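Long-range contact in halocarboxylic acid dehalogenase DehI (Pseudomonas putida, PDB 3BJX), which probably hydrolyses the carbon–halogen bond of haloalkanoic acids, as a Group I alpha-haloacid dehalogenase: residues T77-S91 and E238-P251. Sequence-based numbering, arbitrary orientation.
Unlike the reference sequence in segment 238-251: Arg244 (reference Pro).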
# COMPACT_ATOMS: atom_id res chain seq x y z
N THR A 77 -3.01 27.07 -0.79
CA THR A 77 -3.79 27.67 -1.83
C THR A 77 -5.26 27.36 -1.58
O THR A 77 -5.59 26.32 -1.00
CB THR A 77 -3.36 27.20 -3.25
OG1 THR A 77 -3.69 25.82 -3.43
CG2 THR A 77 -1.85 27.38 -3.45
N ARG A 78 -6.13 28.29 -1.99
CA ARG A 78 -7.56 28.04 -2.06
C ARG A 78 -7.84 26.75 -2.84
O ARG A 78 -8.73 25.99 -2.45
CB ARG A 78 -8.27 29.25 -2.69
CG ARG A 78 -9.76 29.05 -3.04
CD ARG A 78 -10.68 28.89 -1.82
NE ARG A 78 -10.55 30.04 -0.93
CZ ARG A 78 -10.75 30.01 0.39
NH1 ARG A 78 -11.09 28.88 0.98
NH2 ARG A 78 -10.59 31.12 1.10
N TYR A 79 -7.10 26.51 -3.92
CA TYR A 79 -7.18 25.26 -4.66
C TYR A 79 -7.08 24.06 -3.72
O TYR A 79 -7.98 23.23 -3.70
CB TYR A 79 -6.13 25.17 -5.78
CG TYR A 79 -6.22 23.87 -6.60
CD1 TYR A 79 -6.69 23.88 -7.91
CD2 TYR A 79 -5.84 22.64 -6.05
CE1 TYR A 79 -6.78 22.67 -8.67
CE2 TYR A 79 -5.92 21.44 -6.78
CZ TYR A 79 -6.39 21.47 -8.09
OH TYR A 79 -6.47 20.29 -8.79
N ALA A 80 -6.00 23.99 -2.94
CA ALA A 80 -5.81 22.86 -2.04
C ALA A 80 -6.95 22.72 -1.01
O ALA A 80 -7.33 21.60 -0.66
CB ALA A 80 -4.48 22.94 -1.35
N GLU A 81 -7.48 23.85 -0.54
CA GLU A 81 -8.59 23.85 0.42
C GLU A 81 -9.89 23.33 -0.20
O GLU A 81 -10.58 22.50 0.38
CB GLU A 81 -8.76 25.25 1.03
CG GLU A 81 -9.71 25.32 2.22
CD GLU A 81 -9.12 24.80 3.51
OE1 GLU A 81 -7.87 24.81 3.66
OE2 GLU A 81 -9.92 24.39 4.39
N GLN A 82 -10.17 23.78 -1.42
CA GLN A 82 -11.31 23.33 -2.20
C GLN A 82 -11.20 21.83 -2.54
O GLN A 82 -12.19 21.11 -2.49
CB GLN A 82 -11.47 24.18 -3.47
CG GLN A 82 -12.92 24.43 -3.89
CD GLN A 82 -13.74 25.10 -2.78
OE1 GLN A 82 -13.23 25.92 -2.01
NE2 GLN A 82 -15.02 24.74 -2.68
N ALA A 83 -9.99 21.41 -2.90
CA ALA A 83 -9.63 20.02 -3.16
C ALA A 83 -9.88 19.14 -1.93
O ALA A 83 -10.48 18.06 -2.05
CB ALA A 83 -8.19 19.92 -3.61
N ALA A 84 -9.46 19.58 -0.76
CA ALA A 84 -9.74 18.86 0.49
C ALA A 84 -11.22 18.90 0.85
O ALA A 84 -11.73 17.94 1.38
CB ALA A 84 -8.90 19.42 1.65
N ASP A 85 -11.88 20.03 0.57
CA ASP A 85 -13.32 20.16 0.73
C ASP A 85 -14.09 19.11 -0.07
O ASP A 85 -15.00 18.48 0.48
CB ASP A 85 -13.82 21.58 0.36
CG ASP A 85 -13.46 22.65 1.41
OD1 ASP A 85 -13.03 22.32 2.52
OD2 ASP A 85 -13.64 23.85 1.11
N GLU A 86 -13.72 18.94 -1.35
CA GLU A 86 -14.36 17.95 -2.24
C GLU A 86 -14.19 16.52 -1.72
O GLU A 86 -15.20 15.78 -1.57
CB GLU A 86 -13.80 18.03 -3.68
CG GLU A 86 -14.17 16.82 -4.55
CD GLU A 86 -13.85 16.96 -6.03
OE1 GLU A 86 -13.18 17.93 -6.43
OE2 GLU A 86 -14.29 16.08 -6.82
N LEU A 87 -12.93 16.14 -1.45
CA LEU A 87 -12.60 14.82 -0.88
C LEU A 87 -13.36 14.56 0.41
O LEU A 87 -13.89 13.48 0.58
CB LEU A 87 -11.09 14.65 -0.63
CG LEU A 87 -10.16 14.66 -1.84
CD1 LEU A 87 -8.73 14.90 -1.42
CD2 LEU A 87 -10.27 13.36 -2.69
N ARG A 88 -13.43 15.55 1.30
CA ARG A 88 -14.25 15.44 2.51
C ARG A 88 -15.71 15.12 2.24
O ARG A 88 -16.31 14.27 2.90
CB ARG A 88 -14.18 16.71 3.36
CG ARG A 88 -14.78 16.52 4.76
CD ARG A 88 -14.56 17.73 5.64
NE ARG A 88 -13.19 18.21 5.63
CZ ARG A 88 -12.78 19.31 5.00
NH1 ARG A 88 -13.65 20.05 4.32
NH2 ARG A 88 -11.49 19.66 5.04
N GLU A 89 -16.29 15.81 1.27
CA GLU A 89 -17.67 15.60 0.87
C GLU A 89 -17.92 14.21 0.24
O GLU A 89 -18.90 13.54 0.55
CB GLU A 89 -18.03 16.67 -0.15
CG GLU A 89 -19.33 17.31 0.06
CD GLU A 89 -19.89 17.84 -1.23
OE1 GLU A 89 -19.09 18.13 -2.16
OE2 GLU A 89 -21.13 17.95 -1.31
N ARG A 90 -17.04 13.79 -0.66
CA ARG A 90 -17.07 12.46 -1.27
C ARG A 90 -16.94 11.27 -0.31
O ARG A 90 -17.38 10.16 -0.65
CB ARG A 90 -15.98 12.33 -2.31
CG ARG A 90 -16.19 13.13 -3.57
CD ARG A 90 -15.02 12.82 -4.45
NE ARG A 90 -15.09 13.47 -5.74
CZ ARG A 90 -15.62 12.92 -6.83
NH1 ARG A 90 -16.19 11.72 -6.76
NH2 ARG A 90 -15.57 13.59 -7.97
N SER A 91 -16.34 11.50 0.87
CA SER A 91 -16.14 10.45 1.90
C SER A 91 -17.40 9.78 2.42
O SER A 91 -17.34 8.70 3.04
CB SER A 91 -15.38 11.00 3.08
OG SER A 91 -14.18 11.61 2.65
N GLU A 238 -11.99 5.44 -4.71
CA GLU A 238 -12.45 6.72 -5.27
C GLU A 238 -11.71 7.95 -4.71
O GLU A 238 -11.38 8.87 -5.45
CB GLU A 238 -13.96 6.88 -5.08
CG GLU A 238 -14.47 8.31 -5.19
CD GLU A 238 -15.93 8.41 -4.86
OE1 GLU A 238 -16.58 7.35 -4.87
OE2 GLU A 238 -16.42 9.52 -4.59
N LEU A 239 -11.47 7.96 -3.40
CA LEU A 239 -10.69 9.00 -2.76
C LEU A 239 -9.25 8.99 -3.20
O LEU A 239 -8.71 10.04 -3.54
CB LEU A 239 -10.75 8.86 -1.24
CG LEU A 239 -11.63 9.85 -0.49
CD1 LEU A 239 -12.97 9.97 -1.14
CD2 LEU A 239 -11.75 9.39 0.98
N VAL A 240 -8.62 7.81 -3.17
CA VAL A 240 -7.23 7.63 -3.64
C VAL A 240 -7.05 8.21 -5.06
O VAL A 240 -6.14 9.01 -5.30
CB VAL A 240 -6.75 6.12 -3.59
CG1 VAL A 240 -5.39 5.98 -4.19
CG2 VAL A 240 -6.75 5.58 -2.19
N THR A 241 -7.92 7.79 -5.97
CA THR A 241 -7.94 8.24 -7.37
C THR A 241 -8.19 9.74 -7.50
O THR A 241 -7.43 10.45 -8.13
CB THR A 241 -9.03 7.52 -8.16
OG1 THR A 241 -8.86 6.10 -8.05
CG2 THR A 241 -8.97 7.91 -9.60
N ARG A 242 -9.28 10.22 -6.88
CA ARG A 242 -9.63 11.64 -6.93
C ARG A 242 -8.51 12.55 -6.42
O ARG A 242 -8.15 13.52 -7.09
CB ARG A 242 -10.94 11.89 -6.20
CG ARG A 242 -11.47 13.34 -6.31
CD ARG A 242 -11.56 13.76 -7.77
NE ARG A 242 -11.98 15.14 -7.91
CZ ARG A 242 -11.59 15.94 -8.89
NH1 ARG A 242 -10.75 15.50 -9.81
NH2 ARG A 242 -12.06 17.19 -8.93
N ALA A 243 -7.97 12.24 -5.24
CA ALA A 243 -6.80 12.93 -4.68
C ALA A 243 -5.60 12.95 -5.63
O ALA A 243 -4.87 13.94 -5.67
CB ALA A 243 -6.41 12.32 -3.34
N ARG A 244 -5.40 11.87 -6.38
CA ARG A 244 -4.36 11.72 -7.42
C ARG A 244 -4.55 12.77 -8.50
O ARG A 244 -3.62 13.45 -8.87
CB ARG A 244 -4.34 10.28 -7.98
CG ARG A 244 -3.27 9.92 -9.05
CD ARG A 244 -3.13 8.37 -9.22
NE ARG A 244 -2.08 7.77 -8.34
CZ ARG A 244 -2.16 6.61 -7.67
NH1 ARG A 244 -3.26 5.85 -7.71
NH2 ARG A 244 -1.13 6.21 -6.94
N GLU A 245 -5.79 12.93 -8.98
CA GLU A 245 -6.11 13.93 -9.99
C GLU A 245 -5.97 15.34 -9.42
O GLU A 245 -5.43 16.24 -10.09
CB GLU A 245 -7.54 13.76 -10.52
CG GLU A 245 -7.80 12.39 -11.15
CD GLU A 245 -9.26 12.12 -11.34
OE1 GLU A 245 -10.09 12.83 -10.74
OE2 GLU A 245 -9.60 11.19 -12.07
N LEU A 246 -6.47 15.52 -8.20
CA LEU A 246 -6.39 16.81 -7.56
C LEU A 246 -4.93 17.27 -7.44
O LEU A 246 -4.66 18.46 -7.65
CB LEU A 246 -7.14 16.83 -6.21
CG LEU A 246 -8.66 16.88 -6.36
CD1 LEU A 246 -9.36 16.47 -5.09
CD2 LEU A 246 -9.13 18.25 -6.81
N VAL A 247 -3.99 16.37 -7.13
CA VAL A 247 -2.58 16.84 -7.05
C VAL A 247 -1.95 17.18 -8.40
O VAL A 247 -1.04 18.00 -8.44
CB VAL A 247 -1.60 16.00 -6.13
CG1 VAL A 247 -2.31 15.46 -4.90
CG2 VAL A 247 -0.86 14.90 -6.91
N ARG A 248 -2.41 16.55 -9.48
CA ARG A 248 -1.98 16.88 -10.85
C ARG A 248 -2.31 18.30 -11.23
O ARG A 248 -1.53 18.95 -11.91
CB ARG A 248 -2.67 16.01 -11.89
CG ARG A 248 -2.23 14.61 -11.91
CD ARG A 248 -1.14 14.29 -12.93
NE ARG A 248 -1.01 12.83 -12.92
CZ ARG A 248 -0.30 12.14 -12.03
NH1 ARG A 248 0.44 12.73 -11.11
NH2 ARG A 248 -0.33 10.82 -12.09
N GLY A 249 -3.50 18.74 -10.79
CA GLY A 249 -4.06 20.05 -11.12
C GLY A 249 -3.60 21.13 -10.17
O GLY A 249 -4.01 22.28 -10.27
N LEU A 250 -2.72 20.78 -9.24
CA LEU A 250 -2.24 21.78 -8.29
C LEU A 250 -1.56 22.93 -9.05
O LEU A 250 -0.94 22.69 -10.11
CB LEU A 250 -1.28 21.17 -7.28
CG LEU A 250 -1.83 20.66 -5.95
CD1 LEU A 250 -0.78 19.86 -5.21
CD2 LEU A 250 -2.29 21.84 -5.07
N PRO A 251 -1.71 24.18 -8.55
CA PRO A 251 -0.85 25.24 -9.06
C PRO A 251 0.53 25.13 -8.41
O PRO A 251 0.65 24.68 -7.25
CB PRO A 251 -1.57 26.52 -8.58
CG PRO A 251 -2.30 26.11 -7.37
CD PRO A 251 -2.66 24.66 -7.53
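Leu87 and Leu246 interlock as knobs into holes where helix 78-90 packs antiparallel to the C-terminal part of helix 230-248, the axes of the two short segments 166° apart in this all-alpha dehalogenase fold. The two leucines reach for each other tip to tip, Leu246 CD1 lying against Leu87 CG; Leu87 also settles among Leu239, Arg242 and Ala243, while Leu246 CD2 rests 3.7 Å from Ala83 CB. Leu134 of helix 112-143 touches Leu246 as well.

Along one flank runs a salt-bridge network. Arg242 takes Glu86 side-on, NH2 to OE1 (2.8 Å) and NE to OE2 (2.7 Å), yet the planes are turned 56° apart, and NE meets OE2 from above the carboxylate. Arg90 NE and NH2 both grip that same OE2, which lies in the plane of the Arg90 guanidinium, so three N-H groups converge on one oxygen; this probably stabilises its negative charge. The extended Arg90 chain also delivers NH1 to Glu238 OE2 (3.1 Å), the two planes nearly perpendicular. With an alanine at this position, Glu238 would probably keep Lys235 but lose its link across the helices, and Glu86 OE2 two of its three N-H donors.

At the other end, the Tyr79 ring, swung across by a CG anti to the backbone N (chi1 -179°), carries Pro251 CD and Leu250 CA over one face in CH-pi contacts. Its OH donates to Leu246 O at 2.8 Å, in the carbonyl plane and on a lone pair.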